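Local coordinates for eukaryotic translation initiation factor 2A (Schizosaccharomyces pombe, PDB 3WJ9), which probably directs the codon-dependent binding of methionyl-tRNAi to 40S ribosomal subunits in the early steps of synthesising proteins from a few specific mRNAs, at residues A[18-21]-A[22-26]; A[95-98]-A[99-103]; A[141-145]-A[146-150]. All coordinates share one frame; numbering follows the deposited sequence.

Interaction 1: residues A[18-21]-A[22-26]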
loop_
_atom_site.group_PDB
_atom_site.type_symbol
_atom_site.label_atom_id
_atom_site.label_comp_id
_atom_site.label_asym_id
_atom_site.label_seq_id
_atom_site.Cartn_x
_atom_site.Cartn_y
_atom_site.Cartn_z
ATOM N N VAL A 18 2.601 -17.232 -11.578
ATOM C CA VAL A 18 1.922 -18.522 -11.518
ATOM C C VAL A 18 0.429 -18.385 -11.785
ATOM O O VAL A 18 -0.286 -17.738 -11.021
ATOM C CB VAL A 18 2.123 -19.201 -10.142
ATOM C CG1 VAL A 18 1.360 -20.507 -10.074
ATOM C CG2 VAL A 18 3.597 -19.436 -9.864
ATOM N N ASN A 19 -0.041 -18.991 -12.872
ATOM C CA ASN A 19 -1.466 -19.000 -13.175
ATOM C C ASN A 19 -2.150 -20.167 -12.468
ATOM O O ASN A 19 -2.084 -21.308 -12.928
ATOM C CB ASN A 19 -1.694 -19.071 -14.688
ATOM C CG ASN A 19 -1.275 -17.797 -15.399
ATOM O OD1 ASN A 19 -1.364 -16.705 -14.841
ATOM N ND2 ASN A 19 -0.820 -17.932 -16.640
ATOM N N ALA A 20 -2.802 -19.872 -11.345
ATOM C CA ALA A 20 -3.393 -20.900 -10.491
ATOM C C ALA A 20 -4.530 -21.647 -11.180
ATOM O O ALA A 20 -4.832 -22.789 -10.830
ATOM C CB ALA A 20 -3.883 -20.281 -9.191
ATOM N N SER A 21 -5.164 -20.999 -12.152
ATOM C CA SER A 21 -6.216 -21.637 -12.933
ATOM C C SER A 21 -5.618 -22.601 -13.953
ATOM O O SER A 21 -6.318 -23.447 -14.507
ATOM C CB SER A 21 -7.071 -20.592 -13.649
ATOM O OG SER A 21 -6.443 -20.159 -14.843
ATOM N N GLU A 22 -4.310 -22.521 -14.179
ATOM C CA GLU A 22 -3.645 -23.265 -15.262
ATOM C C GLU A 22 -2.863 -24.525 -14.850
ATOM O O GLU A 22 -1.994 -24.993 -15.583
ATOM C CB GLU A 22 -2.740 -22.332 -16.071
ATOM C CG GLU A 22 -3.409 -21.747 -17.303
ATOM C CD GLU A 22 -2.572 -20.674 -17.972
ATOM O OE1 GLU A 22 -1.461 -20.991 -18.442
ATOM O OE2 GLU A 22 -3.029 -19.514 -18.030
ATOM N N ASN A 23 -3.159 -25.040 -13.664
ATOM C CA ASN A 23 -2.327 -26.016 -12.957
ATOM C C ASN A 23 -1.008 -25.403 -12.495
ATOM O O ASN A 23 0.034 -26.064 -12.483
ATOM C CB ASN A 23 -2.068 -27.245 -13.832
ATOM C CG ASN A 23 -3.313 -28.089 -14.031
ATOM O OD1 ASN A 23 -3.454 -28.780 -15.040
ATOM N ND2 ASN A 23 -4.226 -28.035 -13.066
ATOM N N TYR A 24 -1.077 -24.122 -12.143
ATOM C CA TYR A 24 0.026 -23.387 -11.534
ATOM C C TYR A 24 1.263 -23.306 -12.422
ATOM O O TYR A 24 2.381 -23.562 -11.977
ATOM C CB TYR A 24 0.372 -24.006 -10.179
ATOM C CG TYR A 24 -0.780 -23.910 -9.208
ATOM C CD1 TYR A 24 -1.795 -24.855 -9.213
ATOM C CD2 TYR A 24 -0.871 -22.855 -8.310
ATOM C CE1 TYR A 24 -2.861 -24.766 -8.341
ATOM C CE2 TYR A 24 -1.936 -22.756 -7.434
ATOM C CZ TYR A 24 -2.926 -23.717 -7.451
ATOM O OH TYR A 24 -3.986 -23.626 -6.581
ATOM N N ALA A 25 1.051 -22.924 -13.678
ATOM C CA ALA A 25 2.142 -22.764 -14.630
ATOM C C ALA A 25 2.395 -21.291 -14.939
ATOM O O ALA A 25 1.495 -20.460 -14.835
ATOM C CB ALA A 25 1.841 -23.528 -15.908
ATOM N N SER A 26 3.627 -20.973 -15.321
ATOM C CA SER A 26 3.982 -19.604 -15.674
ATOM C C SER A 26 3.603 -19.302 -17.120
ATOM O O SER A 26 3.635 -20.192 -17.969
ATOM C CB SER A 26 5.480 -19.364 -15.458
ATOM O OG SER A 26 5.782 -19.256 -14.078
#

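Interaction 2: residues A[95-98]-A[99-103]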
loop_
_atom_site.group_PDB
_atom_site.type_symbol
_atom_site.label_atom_id
_atom_site.label_comp_id
_atom_site.label_asym_id
_atom_site.label_seq_id
_atom_site.Cartn_x
_atom_site.Cartn_y
_atom_site.Cartn_z
ATOM N N GLY A 95 23.986 8.554 -2.605
ATOM C CA GLY A 95 25.428 8.709 -2.689
ATOM C C GLY A 95 25.852 10.014 -3.340
ATOM O O GLY A 95 25.019 10.876 -3.623
ATOM N N LYS A 96 27.154 10.156 -3.580
ATOM C CA LYS A 96 27.707 11.379 -4.157
ATOM C C LYS A 96 28.504 11.107 -5.438
ATOM O O LYS A 96 29.197 10.096 -5.542
ATOM C CB LYS A 96 28.595 12.093 -3.136
ATOM C CG LYS A 96 27.938 12.319 -1.781
ATOM C CD LYS A 96 27.048 13.551 -1.796
ATOM C CE LYS A 96 26.312 13.724 -0.477
ATOM N NZ LYS A 96 24.850 13.940 -0.667
ATOM N N GLU A 97 28.414 12.051 -6.375
ATOM C CA GLU A 97 29.068 11.996 -7.688
ATOM C C GLU A 97 30.580 12.240 -7.657
ATOM O O GLU A 97 31.115 12.755 -6.677
ATOM C CB GLU A 97 28.406 12.984 -8.652
ATOM C CG GLU A 97 26.967 12.646 -8.999
ATOM C CD GLU A 97 26.849 11.861 -10.290
ATOM O OE1 GLU A 97 27.875 11.318 -10.751
ATOM O OE2 GLU A 97 25.732 11.788 -10.843
ATOM N N ALA A 98 31.260 11.847 -8.734
ATOM C CA ALA A 98 32.716 11.894 -8.796
ATOM C C ALA A 98 33.258 13.196 -8.213
ATOM O O ALA A 98 34.170 13.180 -7.387
ATOM C CB ALA A 98 33.188 11.722 -10.230
ATOM N N ASP A 99 32.695 14.321 -8.643
ATOM C CA ASP A 99 33.127 15.621 -8.142
ATOM C C ASP A 99 32.653 15.854 -6.711
ATOM O O ASP A 99 33.250 16.634 -5.968
ATOM C CB ASP A 99 32.635 16.744 -9.065
ATOM C CG ASP A 99 31.132 16.714 -9.290
ATOM O OD1 ASP A 99 30.372 16.515 -8.320
ATOM O OD2 ASP A 99 30.711 16.891 -10.452
ATOM N N GLY A 100 31.575 15.173 -6.331
ATOM C CA GLY A 100 31.028 15.293 -4.992
ATOM C C GLY A 100 29.530 15.533 -4.977
ATOM O O GLY A 100 28.901 15.508 -3.919
ATOM N N THR A 101 28.959 15.769 -6.156
ATOM C CA THR A 101 27.528 16.026 -6.297
ATOM C C THR A 101 26.691 14.851 -5.798
ATOM O O THR A 101 26.983 13.710 -6.121
ATOM C CB THR A 101 27.154 16.303 -7.771
ATOM O OG1 THR A 101 28.056 17.266 -8.330
ATOM C CG2 THR A 101 25.725 16.810 -7.886
ATOM N N PRO A 102 25.650 15.125 -4.999
ATOM C CA PRO A 102 24.735 14.045 -4.610
ATOM C C PRO A 102 24.077 13.404 -5.830
ATOM O O PRO A 102 23.597 14.120 -6.707
ATOM C CB PRO A 102 23.698 14.756 -3.730
ATOM C CG PRO A 102 23.854 16.215 -4.033
ATOM C CD PRO A 102 25.301 16.399 -4.354
ATOM N N LYS A 103 24.067 12.076 -5.884
ATOM C CA LYS A 103 23.558 11.365 -7.053
ATOM C C LYS A 103 22.038 11.285 -7.058
ATOM O O LYS A 103 21.395 11.321 -6.010
ATOM C CB LYS A 103 24.148 9.955 -7.125
ATOM C CG LYS A 103 25.622 9.884 -6.782
ATOM C CD LYS A 103 26.283 8.650 -7.382
ATOM C CE LYS A 103 25.790 8.378 -8.796
ATOM N NZ LYS A 103 26.408 7.151 -9.367
#

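Interaction 3: residues A[141-145]-A[146-150]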
loop_
_atom_site.group_PDB
_atom_site.type_symbol
_atom_site.label_atom_id
_atom_site.label_comp_id
_atom_site.label_asym_id
_atom_site.label_seq_id
_atom_site.Cartn_x
_atom_site.Cartn_y
_atom_site.Cartn_z
ATOM N N ARG A 141 5.706 15.756 -5.006
ATOM C CA ARG A 141 6.961 15.594 -4.279
ATOM C C ARG A 141 6.879 16.372 -2.967
ATOM O O ARG A 141 6.031 17.251 -2.818
ATOM C CB ARG A 141 8.135 16.080 -5.137
ATOM C CG ARG A 141 9.530 15.806 -4.585
ATOM C CD ARG A 141 10.546 16.701 -5.283
ATOM N NE ARG A 141 11.917 16.477 -4.835
ATOM C CZ ARG A 141 12.952 17.215 -5.225
ATOM N NH1 ARG A 141 12.768 18.224 -6.064
ATOM N NH2 ARG A 141 14.170 16.948 -4.773
ATOM N N LEU A 142 7.750 16.050 -2.016
ATOM C CA LEU A 142 7.741 16.733 -0.729
ATOM C C LEU A 142 9.054 17.437 -0.424
ATOM O O LEU A 142 10.099 16.803 -0.282
ATOM C CB LEU A 142 7.422 15.748 0.389
ATOM C CG LEU A 142 7.524 16.323 1.798
ATOM C CD1 LEU A 142 6.509 17.439 2.016
ATOM C CD2 LEU A 142 7.331 15.205 2.792
ATOM N N VAL A 143 8.987 18.757 -0.318
ATOM C CA VAL A 143 10.138 19.548 0.070
ATOM C C VAL A 143 9.877 20.084 1.467
ATOM O O VAL A 143 8.717 20.213 1.880
ATOM C CB VAL A 143 10.397 20.700 -0.926
ATOM C CG1 VAL A 143 11.811 21.236 -0.774
ATOM C CG2 VAL A 143 10.182 20.204 -2.345
ATOM N N THR A 144 10.946 20.337 2.214
ATOM C CA THR A 144 10.837 21.060 3.475
ATOM C C THR A 144 9.929 22.247 3.271
ATOM O O THR A 144 10.141 23.011 2.286
ATOM C CB THR A 144 12.195 21.598 3.958
ATOM O OG1 THR A 144 12.888 22.183 2.845
ATOM C CG2 THR A 144 13.060 20.482 4.532
ATOM N N ASN A 145 8.924 22.405 4.118
ATOM C CA ASN A 145 8.145 23.629 4.147
ATOM C C ASN A 145 7.573 23.941 2.777
ATOM O O ASN A 145 7.415 25.105 2.414
ATOM C CB ASN A 145 9.001 24.800 4.633
ATOM C CG ASN A 145 9.695 24.510 5.949
ATOM O OD1 ASN A 145 9.120 23.894 6.845
ATOM N ND2 ASN A 145 10.940 24.957 6.071
ATOM N N GLU A 146 7.244 22.903 2.022
ATOM C CA GLU A 146 6.595 23.105 0.734
ATOM C C GLU A 146 6.197 21.746 0.125
ATOM O O GLU A 146 6.788 20.712 0.442
ATOM C CB GLU A 146 7.456 24.049 -0.098
ATOM C CG GLU A 146 6.890 24.426 -1.430
ATOM C CD GLU A 146 7.775 25.400 -2.161
ATOM O OE1 GLU A 146 8.863 25.736 -1.646
ATOM O OE2 GLU A 146 7.370 25.829 -3.255
ATOM N N VAL A 147 5.200 21.756 -0.756
ATOM C CA VAL A 147 4.741 20.545 -1.434
ATOM C C VAL A 147 4.617 20.925 -2.910
ATOM O O VAL A 147 3.958 21.907 -3.250
ATOM C CB VAL A 147 3.411 19.936 -0.938
ATOM C CG1 VAL A 147 2.796 19.033 -1.998
ATOM C CG2 VAL A 147 3.633 19.183 0.363
ATOM N N HIS A 148 5.260 20.149 -3.779
ATOM C CA HIS A 148 5.246 20.421 -5.215
ATOM C C HIS A 148 4.262 19.532 -5.972
ATOM O O HIS A 148 4.078 18.363 -5.637
ATOM C CB HIS A 148 6.647 20.246 -5.805
ATOM C CG HIS A 148 7.657 21.212 -5.265
ATOM N ND1 HIS A 148 7.313 22.266 -4.449
ATOM C CD2 HIS A 148 8.998 21.282 -5.433
ATOM C CE1 HIS A 148 8.404 22.945 -4.131
ATOM N NE2 HIS A 148 9.437 22.372 -4.716
ATOM N N PHE A 149 3.638 20.101 -6.998
ATOM C CA PHE A 149 2.737 19.359 -7.872
ATOM C C PHE A 149 3.265 19.382 -9.300
ATOM O O PHE A 149 3.869 20.363 -9.726
ATOM C CB PHE A 149 1.323 19.942 -7.822
ATOM C CG PHE A 149 0.653 19.796 -6.488
ATOM C CD1 PHE A 149 0.916 20.691 -5.465
ATOM C CD2 PHE A 149 -0.244 18.768 -6.258
ATOM C CE1 PHE A 149 0.302 20.561 -4.236
ATOM C CE2 PHE A 149 -0.862 18.633 -5.032
ATOM C CZ PHE A 149 -0.588 19.531 -4.019
ATOM N N TYR A 150 3.039 18.299 -10.036
ATOM C CA TYR A 150 3.548 18.183 -11.397
ATOM C C TYR A 150 2.470 17.722 -12.369
ATOM O O TYR A 150 1.440 17.192 -11.962
ATOM C CB TYR A 150 4.722 17.201 -11.451
ATOM C CG TYR A 150 5.962 17.633 -10.697
ATOM C CD1 TYR A 150 6.022 17.556 -9.312
ATOM C CD2 TYR A 150 7.079 18.103 -11.375
ATOM C CE1 TYR A 150 7.152 17.945 -8.622
ATOM C CE2 TYR A 150 8.216 18.494 -10.694
ATOM C CZ TYR A 150 8.246 18.412 -9.317
ATOM O OH TYR A 150 9.376 18.800 -8.633
#

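Interaction 1: residues A[18-21]-A[22-26]
Ala20 lies over one face of the Tyr24 ring. Its CA is 3.9 Å from the centroid of that ring, 15° off the normal, so this is a CH-pi contact. Ala20 CB adds an apolar touch on Tyr24 CE2 at 3.6 Å. Val18 comes to the ring from its edge, and its CG1 packs on Tyr24 CB at 3.6 Å. Tyr24 CG is anti to its own carbonyl carbon (chi1 -63°), which swings the ring back under Ala20. Backbone bonds close the turn next to these contacts. Asn19 O takes a bond from Glu22 N at 2.8 Å and a weak, bent one from Tyr24 N. Asn19 N gives a nearly straight bond to Ala25 O at 2.9 Å. The turn ends strand 15-19, an outer strand of the three-stranded sheet with 6-11 and 401-406, in the beta-propeller part of the protein. Asn23 and Tyr24 both have positive phi, and this brings the chain back past Asn19. On the other side of the turn the Asn19 and Glu22 side chains lie alongside each other, their flat ends turned 47° apart. Further out, Phe394 stacks on the Tyr24 ring. Lys4 makes a long, weak ion pair with Glu22 OE2.

Interaction 2: residues A[95-98]-A[99-103]
Gly95 O receives the backbone N-H of Lys103 in a nearly straight bond of 2.7 Å, with the donor above the carbonyl plane. Pro102 CA also approaches Gly95 O, at 3.3 Å in a CA-H...O contact. One carbonyl therefore holds the start and the end of the loop together. Further along, Glu97 N points at Thr101 O, and Gly100 N at Glu97 O. Both pairs are modelled too close for their lengths to be trusted. The tip itself is a type I beta turn from Glu97 to Gly100. Gly100 has phi 131°, where a CB would press on the preceding carbonyl O. Asp99, in the turn itself, folds its carboxylate back: its OD1 accepts Thr101 N at 2.7 Å, an Asx turn. The side chains add contacts on the two faces of the loop. Lys96 bends at chi2 (-82°), which folds its chain across Pro102. Its methylene CD lies 3.7 Å from Pro102 CA, and its NZ merely lies near Pro102 CB. Glu97 and Lys103 cross at about a right angle, with Glu97 CG 3.8 Å from Lys103 CG. Their charged ends do not meet, as Glu97 OE1 stays 4.6 Å from Lys103 NZ. Any attraction between them is probably modest. The whole loop is at the surface and belongs to the WD 1 repeat. It joins strand 87-92 to strand 106-110, the two middle strands of a four-stranded blade. Lys96 touches Arg123 and Pro102 touches Val121, just beyond the outer strand 116-120.

Interaction 3: residues A[141-145]-A[146-150]
Arg141 crosses Tyr150 obliquely on the face of the sheet that also carries Val143, Glu146 and His148. Its CB meets Tyr150 CE1 at 4.1 Å. CG stands anti to the backbone N (chi1 -172°), and from there the chain runs fully extended away from the backbone. CD passes Tyr150 OH at 4.1 Å. At the tip the guanidinium has that hydroxyl at its edge, near its plane. The tyrosine ring is turned 47° from the guanidinium plane. The same guanidinium makes a cation-pi contact with Phe120, from the outer strand of the preceding sheet. His148 is the next flat group on this face. Val143 CG2 sits over one side of its ring, off centre, 3.5 Å from the ring centroid, and forms a CH-pi contact. The carboxylate carbon of Glu146, CD, lies at the edge of the imidazole, in its plane. Glu146 also touches Lys162. Leu142 and Val147 occupy the other face. Leu142 CD1 packs on Val147 CG2 at 3.7 Å, and Ile168 touches both residues.

Two pairs of backbone bonds hold the strands. Arg141 and His148 exchange N-H and C=O in both directions, each at 3.1 Å. Val143 and Glu146 also bond in both directions, with more bent N-H...O angles. Leu142 and Val147 form the non-hydrogen-bonded pair between them. A type II beta turn from Val143 to Glu146 reverses the chain, with positive phi at Asn145. This is a tight antiparallel beta hairpin with a two-residue loop. Its strands, 138-143 and 146-151, are the middle pair of a four-stranded sheet, the characteristic blade of a beta-propeller.

From the N terminus the three contacts follow in series, and none nests in or crosses another. Interaction 1 closes the turn after strand 15-19 and starts the path to strand 37-42. Interaction 2 closes the loop between strands 87-92 and 106-110, the middle strands of the WD 1 blade. Interaction 3 closes the tight hairpin in the middle of the following blade, pairing strands 138-143 and 146-151. Interactions 2 and 3 lie on the same side of the chain's centre, with nearest atoms about 9 Å apart. Interaction 1 lies across the propeller from interaction 3, with centres 44 Å apart.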